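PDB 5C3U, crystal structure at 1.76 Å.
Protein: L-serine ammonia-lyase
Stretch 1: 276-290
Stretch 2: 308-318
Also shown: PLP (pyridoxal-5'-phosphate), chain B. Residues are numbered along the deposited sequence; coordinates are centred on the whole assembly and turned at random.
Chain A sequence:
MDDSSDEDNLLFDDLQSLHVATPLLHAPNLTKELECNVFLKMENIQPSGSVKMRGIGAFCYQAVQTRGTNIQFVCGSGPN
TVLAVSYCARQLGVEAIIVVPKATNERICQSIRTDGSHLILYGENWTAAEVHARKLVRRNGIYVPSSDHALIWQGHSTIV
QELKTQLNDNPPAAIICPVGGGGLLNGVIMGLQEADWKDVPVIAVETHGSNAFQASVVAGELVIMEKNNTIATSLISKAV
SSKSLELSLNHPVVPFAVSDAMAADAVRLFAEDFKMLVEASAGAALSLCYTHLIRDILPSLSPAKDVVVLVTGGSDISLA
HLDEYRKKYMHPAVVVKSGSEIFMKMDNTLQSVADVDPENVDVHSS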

# COMPACT_ATOMS: atom_id res chain seq x y z
N MET A 276 14.10 8.31 -6.08
CA MET A 276 13.51 7.00 -5.85
C MET A 276 12.33 6.81 -6.77
O MET A 276 11.57 7.78 -7.00
CB MET A 276 13.05 6.90 -4.42
CG MET A 276 14.23 6.72 -3.48
SD MET A 276 13.72 7.15 -1.83
CE MET A 276 15.35 7.18 -1.08
N LEU A 277 12.21 5.60 -7.31
CA LEU A 277 11.08 5.25 -8.17
C LEU A 277 10.04 4.54 -7.35
O LEU A 277 10.34 3.52 -6.75
CB LEU A 277 11.50 4.33 -9.34
CG LEU A 277 12.62 4.78 -10.27
CD1 LEU A 277 12.80 3.78 -11.41
CD2 LEU A 277 12.36 6.18 -10.80
N VAL A 278 8.84 5.12 -7.26
CA VAL A 278 7.73 4.49 -6.58
C VAL A 278 6.54 4.30 -7.52
O VAL A 278 6.42 4.96 -8.56
CB VAL A 278 7.29 5.24 -5.29
CG1 VAL A 278 8.45 5.36 -4.30
CG2 VAL A 278 6.71 6.61 -5.63
N GLU A 279 5.67 3.37 -7.14
CA GLU A 279 4.49 3.06 -7.95
C GLU A 279 3.52 4.23 -7.93
O GLU A 279 3.53 5.01 -6.99
CB GLU A 279 3.75 1.89 -7.32
CG GLU A 279 4.07 0.57 -7.93
CD GLU A 279 3.27 -0.56 -7.31
OE1 GLU A 279 2.04 -0.42 -7.03
OE2 GLU A 279 3.89 -1.61 -7.11
N ALA A 280 2.68 4.31 -8.96
CA ALA A 280 1.60 5.31 -8.98
C ALA A 280 0.66 5.22 -7.79
O ALA A 280 0.04 6.23 -7.43
CB ALA A 280 0.82 5.21 -10.29
N SER A 281 0.55 4.02 -7.18
CA SER A 281 -0.16 3.87 -5.91
C SER A 281 0.36 4.84 -4.82
O SER A 281 -0.41 5.58 -4.19
CB SER A 281 -0.08 2.41 -5.43
OG SER A 281 -0.46 1.54 -6.50
N ALA A 282 1.67 4.87 -4.63
CA ALA A 282 2.29 5.79 -3.68
C ALA A 282 2.23 7.20 -4.23
O ALA A 282 2.08 8.18 -3.48
CB ALA A 282 3.75 5.39 -3.46
N GLY A 283 2.33 7.30 -5.55
CA GLY A 283 2.25 8.58 -6.23
C GLY A 283 0.92 9.27 -5.93
O GLY A 283 0.88 10.48 -5.80
N ALA A 284 -0.16 8.49 -5.80
CA ALA A 284 -1.47 9.07 -5.44
C ALA A 284 -1.41 9.86 -4.12
O ALA A 284 -1.95 10.96 -4.04
CB ALA A 284 -2.56 8.01 -5.39
N ALA A 285 -0.76 9.30 -3.10
CA ALA A 285 -0.65 10.00 -1.82
C ALA A 285 0.25 11.23 -1.91
O ALA A 285 -0.09 12.28 -1.40
CB ALA A 285 -0.16 9.06 -0.73
N LEU A 286 1.39 11.09 -2.59
CA LEU A 286 2.31 12.21 -2.79
C LEU A 286 1.68 13.37 -3.57
O LEU A 286 2.05 14.54 -3.38
CB LEU A 286 3.57 11.70 -3.54
CG LEU A 286 4.55 10.86 -2.71
CD1 LEU A 286 5.52 10.06 -3.57
CD2 LEU A 286 5.36 11.76 -1.78
N SER A 287 0.72 13.04 -4.43
CA SER A 287 0.11 14.05 -5.30
C SER A 287 -0.65 15.13 -4.51
O SER A 287 -0.73 16.27 -4.97
CB SER A 287 -0.77 13.42 -6.39
OG SER A 287 -2.06 13.09 -5.93
N LEU A 288 -1.13 14.79 -3.33
CA LEU A 288 -1.81 15.79 -2.50
C LEU A 288 -0.84 16.90 -2.09
O LEU A 288 -1.23 18.06 -1.96
CB LEU A 288 -2.48 15.18 -1.28
CG LEU A 288 -3.59 14.16 -1.55
CD1 LEU A 288 -4.34 13.93 -0.26
CD2 LEU A 288 -4.55 14.62 -2.64
N CYS A 289 0.44 16.54 -1.92
CA CYS A 289 1.44 17.53 -1.56
C CYS A 289 1.93 18.32 -2.76
O CYS A 289 1.97 19.56 -2.72
CB CYS A 289 2.61 16.86 -0.83
SG CYS A 289 2.07 16.19 0.76
N TYR A 290 2.26 17.61 -3.83
CA TYR A 290 2.78 18.24 -5.03
C TYR A 290 1.79 19.20 -5.69
O TYR A 290 2.18 20.23 -6.23
CB TYR A 290 3.25 17.18 -6.03
CG TYR A 290 4.61 16.61 -5.69
CD1 TYR A 290 5.72 17.45 -5.55
CD2 TYR A 290 4.79 15.22 -5.53
CE1 TYR A 290 6.97 16.93 -5.27
CE2 TYR A 290 6.05 14.70 -5.24
CZ TYR A 290 7.13 15.57 -5.12
OH TYR A 290 8.40 15.11 -4.84
N VAL A 308 2.29 13.74 7.43
CA VAL A 308 3.08 12.53 7.15
C VAL A 308 2.49 11.85 5.91
O VAL A 308 1.30 11.62 5.84
CB VAL A 308 3.03 11.52 8.33
CG1 VAL A 308 3.72 10.21 7.95
CG2 VAL A 308 3.70 12.09 9.58
N VAL A 309 3.34 11.54 4.93
CA VAL A 309 2.86 10.84 3.73
C VAL A 309 3.43 9.44 3.79
O VAL A 309 4.65 9.28 3.91
CB VAL A 309 3.33 11.53 2.43
CG1 VAL A 309 2.81 10.79 1.19
CG2 VAL A 309 2.90 12.99 2.42
N LEU A 310 2.56 8.41 3.70
CA LEU A 310 3.06 7.04 3.67
C LEU A 310 3.47 6.70 2.26
O LEU A 310 2.63 6.57 1.37
CB LEU A 310 2.02 6.03 4.19
CG LEU A 310 1.35 6.32 5.53
CD1 LEU A 310 0.40 5.18 5.89
CD2 LEU A 310 2.37 6.54 6.65
N VAL A 311 4.79 6.58 2.05
CA VAL A 311 5.31 6.34 0.73
C VAL A 311 5.46 4.83 0.60
O VAL A 311 6.45 4.24 1.04
CB VAL A 311 6.64 7.07 0.49
CG1 VAL A 311 7.21 6.69 -0.89
CG2 VAL A 311 6.43 8.57 0.59
N THR A 312 4.44 4.23 -0.00
CA THR A 312 4.26 2.79 0.11
C THR A 312 5.22 1.95 -0.73
O THR A 312 5.37 0.76 -0.47
CB THR A 312 2.80 2.38 -0.11
OG1 THR A 312 2.31 2.99 -1.33
CG2 THR A 312 1.97 2.87 1.06
N GLY A 313 5.86 2.58 -1.72
CA GLY A 313 6.94 1.95 -2.47
C GLY A 313 6.33 1.24 -3.66
O GLY A 313 5.60 1.85 -4.47
N GLY A 314 6.61 -0.06 -3.75
CA GLY A 314 6.03 -0.89 -4.80
C GLY A 314 6.99 -1.20 -5.95
O GLY A 314 7.85 -0.40 -6.30
N SER A 315 6.79 -2.36 -6.56
CA SER A 315 7.71 -2.81 -7.62
C SER A 315 7.11 -2.74 -9.01
O SER A 315 7.80 -3.06 -9.96
CB SER A 315 8.22 -4.24 -7.36
OG SER A 315 8.95 -4.33 -6.13
N ASP A 316 5.84 -2.33 -9.14
CA ASP A 316 5.20 -2.22 -10.45
C ASP A 316 5.51 -0.84 -11.03
O ASP A 316 4.63 -0.01 -11.23
CB ASP A 316 3.68 -2.44 -10.39
CG ASP A 316 3.07 -2.72 -11.77
OD1 ASP A 316 3.83 -3.13 -12.68
OD2 ASP A 316 1.84 -2.52 -11.95
N ILE A 317 6.79 -0.60 -11.28
CA ILE A 317 7.27 0.69 -11.76
C ILE A 317 8.62 0.37 -12.41
O ILE A 317 9.24 -0.62 -12.05
CB ILE A 317 7.40 1.73 -10.61
CG1 ILE A 317 7.75 3.13 -11.16
CG2 ILE A 317 8.43 1.32 -9.56
CD1 ILE A 317 6.59 3.80 -11.87
N SER A 318 9.02 1.19 -13.37
CA SER A 318 10.23 0.94 -14.17
C SER A 318 10.50 2.20 -14.99
O SER A 318 9.67 3.11 -15.05
CB SER A 318 10.03 -0.27 -15.10
OG SER A 318 9.11 -0.01 -16.15
N1 PLP B . 0.48 1.15 -2.12
C2 PLP B . 1.20 0.07 -2.45
C2A PLP B . 2.47 0.17 -3.27
C3 PLP B . 0.74 -1.25 -2.02
O3 PLP B . 1.45 -2.38 -2.34
C4 PLP B . -0.50 -1.30 -1.21
C4A PLP B . -0.99 -2.60 -0.72
C5 PLP B . -1.22 -0.04 -0.90
C6 PLP B . -0.66 1.15 -1.39
C5A PLP B . -2.51 -0.01 -0.08
O4P PLP B . -3.12 -1.29 -0.16
P PLP B . -4.40 -1.83 0.68
O1P PLP B . -3.91 -2.39 1.97
O2P PLP B . -5.43 -0.70 0.82
O3P PLP B . -4.86 -2.86 -0.29
O HOH W 1 9.36 1.67 -4.98
O HOH W 2 3.27 2.54 -11.23

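The contact has two characters: a polar end near the start of helix 280-290, where backbone groups need partners, and an apolar end where the helix lies against strand 308-311. The helix and strand run nearly antiparallel, at 164°, with their axes 7.8 Å apart at closest approach.

Glu 279, the N-cap residue, organises the polar end. Glu 279 N donates to Gly 313 O over 3.1 Å, with a nearly straight angle of 165° at the hydrogen. Glu 279 O turns into the helix, accepting from Gly 283 N at 3.0 Å, with a weak bond from Ala 282 N. The side chain reaches across to the other stretch, where Asp 316 N donates to Glu 279 OE2 at 2.9 Å and 163°. Ser 315 N is almost as near, 3.0 Å from Glu 279 OE2, but its poor angle rules out a hydrogen bond. The other carboxylate oxygen serves its own stretch, for Ser 281 OG donates to Glu 279 OE1 at 3.2 Å. A long acidic side chain thus suits a site that offers donors from both stretches. Beside Glu 279, in the loop before the helix, Val 278 CG1 packs 3.9 Å from Val 311 CG1.

The glycines across from it fit this arrangement. Gly 313 has a positive phi of 90°, which favours glycine. At Gly 314 the need is sharper: Glu 279 OE2 lies 3.2 Å from Gly 314 CA, and a CB in ideal position would come within 2.4 Å of Glu 279 OE2, a clash. The local backbone angles of Gly 314 independently call for glycine.

Two waters satisfy groups that the stretches do not reach directly. Water 1 donates to Leu 277 O at 2.7 Å and to Gly 314 O at 2.9 Å, bridging two acceptors that could not bond each other. Water 2 accepts from Ala 280 N and donates to Asp 316 O, both at 2.9 Å, so this free amide of the first helical turn is not left without a partner. Val 278 O is the exception: buried by the contact, it has no polar partner in the model and instead faces Ile 317 CG1 at 3.4 Å. Ile 317 also packs its CG2 4.3 Å from Leu 277 CB.

At Thr 312 the protein meets the cofactor. Thr 312 OG1 lies 2.7 Å from N1 of PLP, and Ala 282 CB sits 3.5 Å from the same Thr 312 OG1, its small methyl fitting close beside the hydroxyl.

Farther along, the contact is apolar. The small side chain of Ala 285 points toward the strand and places its CB 3.9 Å from Val 309 CG1. Leu 286 starts sideways, but its end comes nearer, so that CD2 lies 4.0 Å from Val 309 CG1 and 4.1 Å from Val 311 CG2. Cys 289 SG meets Val 309 CG2 at 3.7 Å. Branched valines give the strand methyl groups for this packing without adding polar atoms that would need partners.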